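Local coordinates for protein putative alpha-galactosidase/melibiase (Bacteroides fragilis, PDB 4OGZ) that probably hydrolyses terminal, non-reducing alpha-D-galactose residues from alpha-D-galactosides, as a glycoside hydrolase of family 27, at residues P40-H44 / K56-I60. Sequence-based numbering, arbitrary orientation.
Sequences PIKWH and KETGI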
loop_
_atom_site.group_PDB
_atom_site.type_symbol
_atom_site.label_atom_id
_atom_site.label_comp_id
_atom_site.label_asym_id
_atom_site.label_seq_id
_atom_site.Cartn_x
_atom_site.Cartn_y
_atom_site.Cartn_z
ATOM N N PRO A 40 17.002 -22.436 -3.127
ATOM C CA PRO A 40 15.889 -22.467 -2.197
ATOM C C PRO A 40 16.261 -21.878 -0.845
ATOM O O PRO A 40 17.443 -21.801 -0.492
ATOM C CB PRO A 40 15.572 -23.960 -2.066
ATOM C CG PRO A 40 16.811 -24.654 -2.458
ATOM C CD PRO A 40 17.564 -23.764 -3.382
ATOM N N ILE A 41 15.225 -21.436 -0.138
ATOM C CA ILE A 41 15.326 -20.905 1.204
ATOM C C ILE A 41 14.503 -21.768 2.145
ATOM O O ILE A 41 13.469 -22.281 1.776
ATOM C CB ILE A 41 14.841 -19.445 1.209
ATOM C CG1 ILE A 41 15.938 -18.570 0.613
ATOM C CG2 ILE A 41 14.481 -18.961 2.608
ATOM C CD1 ILE A 41 15.594 -17.115 0.497
ATOM N N LYS A 42 14.973 -21.907 3.377
ATOM C CA LYS A 42 14.207 -22.530 4.441
ATOM C C LYS A 42 14.081 -21.560 5.619
ATOM O O LYS A 42 15.049 -20.903 5.995
ATOM C CB LYS A 42 14.901 -23.797 4.938
ATOM C CG LYS A 42 13.965 -24.925 5.324
ATOM C CD LYS A 42 14.718 -26.013 6.070
ATOM C CE LYS A 42 13.758 -27.008 6.712
ATOM N NZ LYS A 42 14.361 -28.354 6.905
ATOM N N TRP A 43 12.904 -21.523 6.223
ATOM C CA TRP A 43 12.616 -20.574 7.265
ATOM C C TRP A 43 12.457 -21.275 8.603
ATOM O O TRP A 43 12.085 -22.443 8.674
ATOM C CB TRP A 43 11.326 -19.841 6.967
ATOM C CG TRP A 43 11.399 -18.820 5.941
ATOM C CD1 TRP A 43 11.626 -17.496 6.119
ATOM C CD2 TRP A 43 11.183 -19.012 4.534
ATOM N NE1 TRP A 43 11.572 -16.842 4.900
ATOM C CE2 TRP A 43 11.295 -17.756 3.917
ATOM C CE3 TRP A 43 10.892 -20.112 3.745
ATOM C CZ2 TRP A 43 11.115 -17.575 2.518
ATOM C CZ3 TRP A 43 10.728 -19.936 2.363
ATOM C CH2 TRP A 43 10.829 -18.681 1.780
ATOM N N HIS A 44 12.742 -20.539 9.664
ATOM C CA HIS A 44 12.517 -21.026 11.013
ATOM C C HIS A 44 11.946 -19.908 11.827
ATOM O O HIS A 44 12.203 -18.727 11.559
ATOM C CB HIS A 44 13.817 -21.579 11.650
ATOM C CG HIS A 44 14.426 -22.680 10.852
ATOM N ND1 HIS A 44 14.159 -24.013 11.096
ATOM C CD2 HIS A 44 15.219 -22.647 9.752
ATOM C CE1 HIS A 44 14.803 -24.753 10.210
ATOM N NE2 HIS A 44 15.454 -23.950 9.384
ATOM N N LYS A 56 8.002 -24.190 6.823
ATOM C CA LYS A 56 9.423 -23.911 6.706
ATOM C C LYS A 56 9.866 -23.928 5.266
ATOM O O LYS A 56 10.877 -23.344 4.923
ATOM C CB LYS A 56 10.226 -24.945 7.501
ATOM C CG LYS A 56 9.908 -24.959 8.980
ATOM C CD LYS A 56 10.812 -25.930 9.726
ATOM C CE LYS A 56 10.218 -26.271 11.084
ATOM N NZ LYS A 56 11.150 -27.079 11.914
ATOM N N GLU A 57 9.102 -24.593 4.412
ATOM C CA GLU A 57 9.435 -24.644 3.003
ATOM C C GLU A 57 8.822 -23.491 2.215
ATOM O O GLU A 57 9.367 -23.138 1.194
ATOM C CB GLU A 57 9.043 -25.995 2.380
ATOM C CG GLU A 57 10.142 -27.063 2.433
ATOM C CD GLU A 57 10.472 -27.584 3.834
ATOM O OE1 GLU A 57 9.569 -28.072 4.547
ATOM O OE2 GLU A 57 11.660 -27.535 4.213
ATOM N N THR A 58 7.730 -22.882 2.677
ATOM C CA THR A 58 7.092 -21.786 1.919
ATOM C C THR A 58 7.196 -20.413 2.550
ATOM O O THR A 58 6.933 -19.425 1.885
ATOM C CB THR A 58 5.602 -22.060 1.678
ATOM O OG1 THR A 58 4.895 -22.041 2.916
ATOM C CG2 THR A 58 5.451 -23.403 1.021
ATOM N N GLY A 59 7.573 -20.339 3.835
ATOM C CA GLY A 59 7.767 -19.053 4.475
ATOM C C GLY A 59 6.469 -18.430 4.944
ATOM O O GLY A 59 6.428 -17.233 5.294
ATOM N N ILE A 60 5.399 -19.224 4.961
ATOM C CA ILE A 60 4.077 -18.725 5.322
ATOM C C ILE A 60 3.745 -19.096 6.766
ATOM O O ILE A 60 3.803 -20.274 7.126
ATOM C CB ILE A 60 2.998 -19.261 4.351
ATOM C CG1 ILE A 60 3.172 -18.625 2.969
ATOM C CG2 ILE A 60 1.614 -18.925 4.829
ATOM C CD1 ILE A 60 2.349 -19.283 1.871
HETATM O O HOH W 1 13.012 -25.357 13.032
#
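Gly59 sets its CA over one face of the Trp43 indole, toward the rim, a CH-pi contact 3.5 Å from the centroid of the six-membered ring, and so illustrates how a glycine lets a loop pack close against an aromatic face. Its positive phi (81°) by itself favours a residue without a side chain. The opposite face of the indole lies against Ile41 CG2, so the ring is sandwiched between Ile41, two residues earlier in the same segment, and Gly59. With CG beside its backbone N and anti to the carbonyl carbon (chi1 -76°), Trp43 brings CE3 to 3.3 Å from Gly59 N, while the carbonyl oxygens of Lys56 and Glu57 meet the ring edge in plane. NE1 is held by Thr35 OG1 of strand 28-36.

One backbone bond pins the two segments together: Trp43 N to Lys56 O, 3.0 Å and nearly straight at 166°. Trp43 O, by contrast, is buried against Lys56 CB and CG without a polar partner. Outside this core, Lys42 and Glu57 run alongside each other in the same direction, in a long salt bridge (NZ to OE2, 3.9 Å). The extended Lys56 and the His44 side chain cross at about a right angle, and a water in the plane of the His44 ring joins His44 ND1 (2.6 Å) to Lys56 NZ.

Edge strand 42-46 of one sheet is thereby joined to the loop between strands 52-55 and 60-64 of the other, around a buried tryptophan, as in the core of an Ig-like beta sandwich.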